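Arf-GAP with coiled-coil, ANK repeat and PH domain-containing protein 2 (Homo sapiens, PDB 6IF3) acts as a GTPase-activating protein for ARF6, and carries in this ankyrin-repeat part the domain required for interaction with RAB35. Local coordinates at residues K45-I50 / V71-V76; K25-L30 / C61-Q66. One frame throughout, in Å; residues are numbered along the deposited sequence.

How the contacts relate
Both contacts belong to the ankyrin-repeat part of the protein, and their centres lie about 14 Å apart. In contact 1 the approach to helix 48-55 and its first turn meet the loop that leads from helix 58-66 to helix 81-88; in contact 2 helix 58-66 meets helix 23-31. The two interleave along the chain, in the order 25-30, 45-50, 61-66, 71-76. They also touch: the Leu64 CD1 methyl lies 3.6 Å from Leu49 CA, while Leu65 CD2 of helix 58-66 is 3.9 Å from Val71 CB. Contact 1 thus brings the segment that leads into the pair 48-55 and 58-66 against the loop that leaves it, and contact 2 joins the second helix of that pair to helix 23-31.

Contact 1: K45-I50 / V71-V76; sequences KATPLI and VNQRDV
Thr47 and Gln73 meet with the methyl of one against the amide end of the other, CG2 of Thr47 lying 3.4 Å from NE2 of Gln73. Glutamine suits the place because its long chain ends in an N-H donor: with CG anti to the backbone N (chi1 -176°) and the chain extended, NE2 gets to Asn37 O and to a water that also bonds Lys45 O and Arg74 O. Thr47 has a hydroxyl to cap helix 48-55, OG1 accepting from Ile50 N at 3.0 Å, nearly straight at 163°; Pro48, in the first turn, needs no N-H donor. Thr47-Pro48-Leu49 matches the Thr-Pro-Leu start of the ankyrin-repeat signature. A second water, 2.7 Å from Thr47 OG1, donates to Gln73 O.

Ile50 crosses Asp75 at about a right angle, its CD1 4.0 Å from Asp75 CB. The aspartate's oxygens serve elsewhere, OD1 accepting from Arg79 N and OD2 from His84 NE2. Lys45 CB lies 4.2 Å from Val76 CB while the rest of the lysine leads away. At the other end, Leu49 CD2 rests 4.0 Å from Val71 CA. Beyond the segments, Leu49 packs on helix 58-66, Pro48 on helix 10-19, and Ile50 on helix 81-88.

Contact 2: K25-L30 / C61-Q66; sequences KMAEAL and CEFLLQ
The helical turns that carry Met26 and Phe63 run side by side in nearly the same direction and cross at -20°. Their axes come no closer than 11.6 Å, and the nearest CA pair across the gap is Met26 and Leu64 at 8.7 Å. So wide a spacing leaves the backbones apart, and long or bulky side chains have to bridge the space between the helices.

Phe63 and Met26 do much of the bridging. The phenylalanine CG is anti to the backbone N (chi1 180°), which extends the ring toward the other helix, where its CD2, CE2 and CZ atoms meet three residues, all obliquely. CD2 lies 3.6 Å from Met26 CE. Leu30 comes tip to tip with the ring, its CD1 3.8 Å from Phe63 CE2. Alanine, with its single methyl, leaves room for the aromatic tip to come close to the helix, and Phe63 CZ lies 4.0 Å from Ala27 CB.

Methionine suits its place because its long unbranched chain can bend to put a methyl between two neighbours. Met26 bends at the last torsion (chi3 69°), bringing CE to 3.5 Å from Leu64 CG, and the two side chains cross at about a right angle. The same methyl therefore touches both Phe63 and Leu64. The sulfur makes an oblique Met-aromatic contact, 5.3 Å from SD to the centroid of the Phe63 ring. No hydrogen bond crosses the interface, as expected where the facing side chains are all apolar.

Met26 also packs on Leu14, Ala17 and Ser18 of helix 10-19, and Leu64 on Ala52 of helix 48-55, so the contact continues into the layer formed by those two helices. Helices stacked side by side in nearly the same direction, joined by apolar side chains, are characteristic of the ankyrin-repeat solenoid.

Contact 1: K45-I50 / V71-V76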
ATOM      1  N   LYS A  45     -12.583  18.504  23.230  1.00 18.02           N
ATOM      2  CA  LYS A  45     -11.260  19.067  22.945  1.00 16.17           C
ATOM      3  C   LYS A  45     -10.876  18.969  21.473  1.00 15.01           C
ATOM      4  O   LYS A  45      -9.704  18.930  21.096  1.00 19.21           O
ATOM      5  CB  LYS A  45     -10.202  18.402  23.839  1.00 20.49           C
ATOM      6  CG  LYS A  45     -10.485  18.716  25.307  1.00 25.52           C
ATOM      7  CD  LYS A  45      -9.290  18.482  26.210  1.00 35.98           C
ATOM      8  CE  LYS A  45      -9.543  19.049  27.614  1.00 42.22           C
ATOM      9  NZ  LYS A  45      -9.632  20.539  27.647  1.00 42.04           N
ATOM     10  N   ALA A  46     -11.879  19.021  20.605  1.00 16.57           N
ATOM     11  CA  ALA A  46     -11.578  19.090  19.188  1.00 16.01           C
ATOM     12  C   ALA A  46     -10.962  20.448  18.825  1.00 15.53           C
ATOM     13  O   ALA A  46     -11.108  21.445  19.552  1.00 15.63           O
ATOM     14  CB  ALA A  46     -12.862  18.824  18.340  1.00 17.68           C
ATOM     15  N   THR A  47     -10.315  20.463  17.669  1.00 16.51           N
ATOM     16  CA  THR A  47      -9.448  21.535  17.239  1.00 15.34           C
ATOM     17  C   THR A  47      -9.899  22.122  15.906  1.00 16.37           C
ATOM     18  O   THR A  47     -10.714  21.524  15.206  1.00 16.76           O
ATOM     19  CB  THR A  47      -8.029  21.026  17.027  1.00 12.80           C
ATOM     20  OG1 THR A  47      -8.103  19.972  16.035  1.00 13.58           O
ATOM     21  CG2 THR A  47      -7.422  20.478  18.317  1.00 15.04           C
ATOM     22  N   PRO A  48      -9.333  23.267  15.530  1.00 15.35           N
ATOM     23  CA  PRO A  48      -9.599  23.777  14.177  1.00 15.05           C
ATOM     24  C   PRO A  48      -9.243  22.776  13.094  1.00 14.76           C
ATOM     25  O   PRO A  48     -10.039  22.661  12.153  1.00 16.86           O
ATOM     26  CB  PRO A  48      -8.726  25.064  14.109  1.00 16.18           C
ATOM     27  CG  PRO A  48      -8.730  25.552  15.586  1.00 19.08           C
ATOM     28  CD  PRO A  48      -8.612  24.256  16.363  1.00 15.93           C
ATOM     29  N   LEU A  49      -8.145  22.047  13.238  1.00 12.52           N
ATOM     30  CA  LEU A  49      -7.765  21.158  12.145  1.00 13.85           C
ATOM     31  C   LEU A  49      -8.709  19.984  12.107  1.00 16.06           C
ATOM     32  O   LEU A  49      -9.062  19.527  11.002  1.00 14.43           O
ATOM     33  CB  LEU A  49      -6.317  20.725  12.278  1.00 14.44           C
ATOM     34  CG  LEU A  49      -5.754  19.845  11.168  1.00 15.36           C
ATOM     35  CD1 LEU A  49      -5.969  20.507   9.787  1.00 18.47           C
ATOM     36  CD2 LEU A  49      -4.254  19.604  11.417  1.00 16.29           C
ATOM     37  N   ILE A  50      -9.167  19.506  13.265  1.00 15.84           N
ATOM     38  CA  ILE A  50     -10.179  18.463  13.234  1.00 17.80           C
ATOM     39  C   ILE A  50     -11.485  19.005  12.602  1.00 16.58           C
ATOM     40  O   ILE A  50     -12.124  18.297  11.823  1.00 16.26           O
ATOM     41  CB  ILE A  50     -10.423  17.866  14.646  1.00 14.48           C
ATOM     42  CG1 ILE A  50      -9.229  16.989  15.028  1.00 13.35           C
ATOM     43  CG2 ILE A  50     -11.722  17.102  14.700  1.00 14.08           C
ATOM     44  CD1 ILE A  50      -9.241  16.564  16.483  1.00 16.69           C
ATOM     45  N   VAL A  71      -0.212  18.766  13.230  1.00 15.67           N
ATOM     46  CA  VAL A  71      -0.902  17.750  12.412  1.00 13.77           C
ATOM     47  C   VAL A  71      -1.286  16.538  13.257  1.00 17.43           C
ATOM     48  O   VAL A  71      -2.141  15.763  12.864  1.00 18.23           O
ATOM     49  CB  VAL A  71      -0.020  17.349  11.216  1.00 16.11           C
ATOM     50  CG1 VAL A  71       1.129  16.448  11.651  1.00 18.23           C
ATOM     51  CG2 VAL A  71      -0.872  16.709  10.097  1.00 17.94           C
ATOM     52  N   ASN A  72      -0.700  16.402  14.445  1.00 16.63           N
ATOM     53  CA  ASN A  72      -0.956  15.204  15.242  1.00 15.85           C
ATOM     54  C   ASN A  72      -1.883  15.438  16.438  1.00 19.45           C
ATOM     55  O   ASN A  72      -2.210  14.468  17.132  1.00 21.63           O
ATOM     56  CB  ASN A  72       0.349  14.623  15.767  1.00 18.34           C
ATOM     57  CG  ASN A  72       1.186  14.010  14.691  1.00 19.96           C
ATOM     58  OD1 ASN A  72       0.670  13.347  13.798  1.00 18.69           O
ATOM     59  ND2 ASN A  72       2.482  14.206  14.777  1.00 23.65           N
ATOM     60  N   GLN A  73      -2.256  16.690  16.724  1.00 17.96           N
ATOM     61  CA  GLN A  73      -2.910  16.981  18.004  1.00 17.47           C
ATOM     62  C   GLN A  73      -4.253  16.278  18.068  1.00 14.97           C
ATOM     63  O   GLN A  73      -5.073  16.375  17.130  1.00 16.46           O
ATOM     64  CB  GLN A  73      -3.099  18.492  18.213  1.00 16.55           C
ATOM     65  CG  GLN A  73      -3.701  18.818  19.593  1.00 19.54           C
ATOM     66  CD  GLN A  73      -3.761  20.295  19.816  1.00 21.55           C
ATOM     67  OE1 GLN A  73      -2.869  21.026  19.371  1.00 24.13           O
ATOM     68  NE2 GLN A  73      -4.824  20.757  20.456  1.00 17.44           N
ATOM     69  N   ARG A  74      -4.491  15.603  19.184  1.00 16.84           N
ATOM     70  CA  ARG A  74      -5.661  14.739  19.346  1.00 17.16           C
ATOM     71  C   ARG A  74      -6.804  15.376  20.102  1.00 17.29           C
ATOM     72  O   ARG A  74      -6.583  16.216  21.007  1.00 19.45           O
ATOM     73  CB  ARG A  74      -5.256  13.454  20.107  1.00 17.42           C
ATOM     74  CG  ARG A  74      -4.012  12.750  19.552  1.00 16.10           C
ATOM     75  CD  ARG A  74      -3.483  11.801  20.575  1.00 17.75           C
ATOM     76  NE  ARG A  74      -2.236  11.114  20.247  1.00 18.20           N
ATOM     77  CZ  ARG A  74      -2.151   9.796  20.045  1.00 19.47           C
ATOM     78  NH1 ARG A  74      -3.259   9.075  20.075  1.00 19.25           N
ATOM     79  NH2 ARG A  74      -0.968   9.198  19.854  1.00 18.31           N
ATOM     80  N   ASP A  75      -8.021  14.918  19.797  1.00 18.85           N
ATOM     81  CA  ASP A  75      -9.164  15.211  20.682  1.00 18.04           C
ATOM     82  C   ASP A  75      -9.092  14.347  21.951  1.00 19.53           C
ATOM     83  O   ASP A  75      -8.127  13.568  22.149  1.00 18.05           O
ATOM     84  CB  ASP A  75     -10.511  15.026  19.961  1.00 17.34           C
ATOM     85  CG  ASP A  75     -10.760  13.604  19.486  1.00 19.36           C
ATOM     86  OD1 ASP A  75     -10.207  12.654  20.072  1.00 17.83           O
ATOM     87  OD2 ASP A  75     -11.583  13.442  18.540  1.00 20.53           O
ATOM     88  N   VAL A  76     -10.086  14.488  22.832  1.00 16.86           N
ATOM     89  CA  VAL A  76      -9.998  13.849  24.128  1.00 20.87           C
ATOM     90  C   VAL A  76     -10.150  12.322  24.043  1.00 17.92           C
ATOM     91  O   VAL A  76      -9.800  11.625  24.996  1.00 20.04           O
ATOM     92  CB  VAL A  76     -11.026  14.495  25.116  1.00 21.86           C
ATOM     93  CG1 VAL A  76     -12.431  13.960  24.932  1.00 24.38           C
ATOM     94  CG2 VAL A  76     -10.567  14.350  26.593  1.00 21.65           C
TER
HETATM   95  O   HOH W   1      -6.880  18.908  21.502  1.00 16.40           O
HETATM   96  O   HOH W   2      -5.787  18.704  15.675  1.00 15.35           O

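Contact 2: K25-L30 / C61-Q66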
ATOM      1  N   LYS A  25     -12.480  34.293   7.438  1.00 19.01           N
ATOM      2  CA  LYS A  25     -12.863  34.365   8.848  1.00 22.67           C
ATOM      3  C   LYS A  25     -11.799  33.657   9.696  1.00 19.03           C
ATOM      4  O   LYS A  25     -11.545  34.048  10.839  1.00 22.39           O
ATOM      5  CB  LYS A  25     -14.238  33.748   9.077  1.00 20.23           C
ATOM      6  CG  LYS A  25     -15.415  34.592   8.583  1.00 30.72           C
ATOM      7  CD  LYS A  25     -16.714  34.060   9.187  1.00 39.21           C
ATOM      8  CE  LYS A  25     -17.951  34.629   8.526  1.00 46.41           C
ATOM      9  NZ  LYS A  25     -19.158  33.954   9.100  1.00 50.65           N
ATOM     10  N   MET A  26     -11.189  32.595   9.163  1.00 15.49           N
ATOM     11  CA  MET A  26     -10.093  31.928   9.866  1.00 15.96           C
ATOM     12  C   MET A  26      -8.949  32.903  10.094  1.00 18.14           C
ATOM     13  O   MET A  26      -8.418  32.995  11.200  1.00 18.99           O
ATOM     14  CB  MET A  26      -9.603  30.699   9.079  1.00 17.15           C
ATOM     15  CG  MET A  26     -10.688  29.632   9.010  1.00 16.89           C
ATOM     16  SD  MET A  26     -10.283  28.356   7.814  1.00 18.94           S
ATOM     17  CE  MET A  26      -8.913  27.572   8.626  1.00 20.19           C
ATOM     18  N   ALA A  27      -8.578  33.613   9.040  1.00 19.18           N
ATOM     19  CA  ALA A  27      -7.487  34.579   9.073  1.00 19.21           C
ATOM     20  C   ALA A  27      -7.799  35.684  10.066  1.00 21.18           C
ATOM     21  O   ALA A  27      -6.915  36.144  10.796  1.00 25.62           O
ATOM     22  CB  ALA A  27      -7.246  35.148   7.676  1.00 20.74           C
ATOM     23  N   GLU A  28      -9.056  36.116  10.092  1.00 21.12           N
ATOM     24  CA  GLU A  28      -9.448  37.189  11.004  1.00 23.54           C
ATOM     25  C   GLU A  28      -9.287  36.734  12.454  1.00 21.43           C
ATOM     26  O   GLU A  28      -8.808  37.496  13.315  1.00 22.05           O
ATOM     27  CB  GLU A  28     -10.889  37.612  10.720  1.00 27.26           C
ATOM     28  CG  GLU A  28     -11.430  38.651  11.666  1.00 38.63           C
ATOM     29  CD  GLU A  28     -12.877  38.949  11.368  1.00 49.65           C
ATOM     30  OE1 GLU A  28     -13.756  38.263  11.937  1.00 50.95           O
ATOM     31  OE2 GLU A  28     -13.138  39.861  10.560  1.00 55.96           O
ATOM     32  N   ALA A  29      -9.688  35.497  12.729  1.00 21.33           N
ATOM     33  CA  ALA A  29      -9.545  34.926  14.068  1.00 18.97           C
ATOM     34  C   ALA A  29      -8.075  34.869  14.458  1.00 21.44           C
ATOM     35  O   ALA A  29      -7.715  35.250  15.592  1.00 19.66           O
ATOM     36  CB  ALA A  29     -10.176  33.542  14.125  1.00 19.46           C
ATOM     37  N   LEU A  30      -7.224  34.444  13.520  1.00 20.04           N
ATOM     38  CA  LEU A  30      -5.777  34.410  13.774  1.00 22.46           C
ATOM     39  C   LEU A  30      -5.231  35.814  14.063  1.00 23.38           C
ATOM     40  O   LEU A  30      -4.424  35.996  14.995  1.00 24.22           O
ATOM     41  CB  LEU A  30      -5.028  33.782  12.585  1.00 22.34           C
ATOM     42  CG  LEU A  30      -5.247  32.266  12.462  1.00 23.19           C
ATOM     43  CD1 LEU A  30      -4.657  31.837  11.135  1.00 24.44           C
ATOM     44  CD2 LEU A  30      -4.600  31.456  13.600  1.00 21.09           C
ATOM     45  N   CYS A  61      -7.539  22.619   5.541  1.00 17.46           N
ATOM     46  CA  CYS A  61      -6.474  21.882   6.226  1.00 17.06           C
ATOM     47  C   CYS A  61      -5.114  22.474   5.889  1.00 16.84           C
ATOM     48  O   CYS A  61      -4.271  22.693   6.787  1.00 17.45           O
ATOM     49  CB  CYS A  61      -6.505  20.400   5.823  1.00 16.00           C
ATOM     50  SG  CYS A  61      -7.991  19.535   6.399  1.00 17.92           S
ATOM     51  N   GLU A  62      -4.882  22.728   4.600  1.00 17.94           N
ATOM     52  CA  GLU A  62      -3.612  23.300   4.151  1.00 19.03           C
ATOM     53  C   GLU A  62      -3.357  24.622   4.868  1.00 17.43           C
ATOM     54  O   GLU A  62      -2.277  24.844   5.436  1.00 20.23           O
ATOM     55  CB  GLU A  62      -3.612  23.532   2.631  1.00 22.41           C
ATOM     56  CG  GLU A  62      -3.747  22.279   1.774  1.00 29.96           C
ATOM     57  CD  GLU A  62      -4.010  22.620   0.309  1.00 34.89           C
ATOM     58  OE1 GLU A  62      -4.409  23.779   0.029  1.00 34.06           O
ATOM     59  OE2 GLU A  62      -3.810  21.741  -0.570  1.00 40.15           O
ATOM     60  N   PHE A  63      -4.360  25.506   4.880  1.00 17.67           N
ATOM     61  CA  PHE A  63      -4.206  26.827   5.510  1.00 16.89           C
ATOM     62  C   PHE A  63      -3.805  26.720   6.992  1.00 17.93           C
ATOM     63  O   PHE A  63      -2.893  27.425   7.463  1.00 18.52           O
ATOM     64  CB  PHE A  63      -5.518  27.605   5.352  1.00 18.48           C
ATOM     65  CG  PHE A  63      -5.502  28.977   5.954  1.00 19.44           C
ATOM     66  CD1 PHE A  63      -5.070  30.054   5.214  1.00 22.37           C
ATOM     67  CD2 PHE A  63      -5.944  29.186   7.263  1.00 23.59           C
ATOM     68  CE1 PHE A  63      -5.063  31.349   5.747  1.00 23.89           C
ATOM     69  CE2 PHE A  63      -5.934  30.484   7.813  1.00 22.04           C
ATOM     70  CZ  PHE A  63      -5.493  31.555   7.056  1.00 24.84           C
ATOM     71  N   LEU A  64      -4.475  25.842   7.722  1.00 15.85           N
ATOM     72  CA  LEU A  64      -4.153  25.651   9.130  1.00 17.50           C
ATOM     73  C   LEU A  64      -2.724  25.135   9.319  1.00 17.29           C
ATOM     74  O   LEU A  64      -1.977  25.645  10.140  1.00 17.61           O
ATOM     75  CB  LEU A  64      -5.160  24.697   9.765  1.00 16.26           C
ATOM     76  CG  LEU A  64      -6.529  25.350   9.954  1.00 17.10           C
ATOM     77  CD1 LEU A  64      -7.577  24.304  10.375  1.00 17.12           C
ATOM     78  CD2 LEU A  64      -6.441  26.479  11.043  1.00 18.94           C
ATOM     79  N   LEU A  65      -2.317  24.148   8.534  1.00 16.79           N
ATOM     80  CA  LEU A  65      -0.945  23.637   8.609  1.00 17.09           C
ATOM     81  C   LEU A  65       0.086  24.719   8.291  1.00 19.34           C
ATOM     82  O   LEU A  65       1.128  24.798   8.937  1.00 19.27           O
ATOM     83  CB  LEU A  65      -0.772  22.446   7.655  1.00 17.10           C
ATOM     84  CG  LEU A  65      -1.522  21.192   8.084  1.00 16.68           C
ATOM     85  CD1 LEU A  65      -1.468  20.107   6.978  1.00 21.67           C
ATOM     86  CD2 LEU A  65      -1.020  20.633   9.416  1.00 19.34           C
ATOM     87  N   GLN A  66      -0.217  25.556   7.292  1.00 18.57           N
ATOM     88  CA  GLN A  66       0.672  26.651   6.899  1.00 21.26           C
ATOM     89  C   GLN A  66       0.763  27.699   7.992  1.00 20.55           C
ATOM     90  O   GLN A  66       1.700  28.475   8.023  1.00 24.18           O
ATOM     91  CB  GLN A  66       0.179  27.309   5.615  1.00 23.27           C
ATOM     92  CG  GLN A  66       0.354  26.434   4.402  1.00 32.54           C
ATOM     93  CD  GLN A  66      -0.451  26.933   3.226  1.00 44.27           C
ATOM     94  OE1 GLN A  66      -1.117  27.973   3.303  1.00 50.17           O
ATOM     95  NE2 GLN A  66      -0.416  26.185   2.132  1.00 46.54           N
TER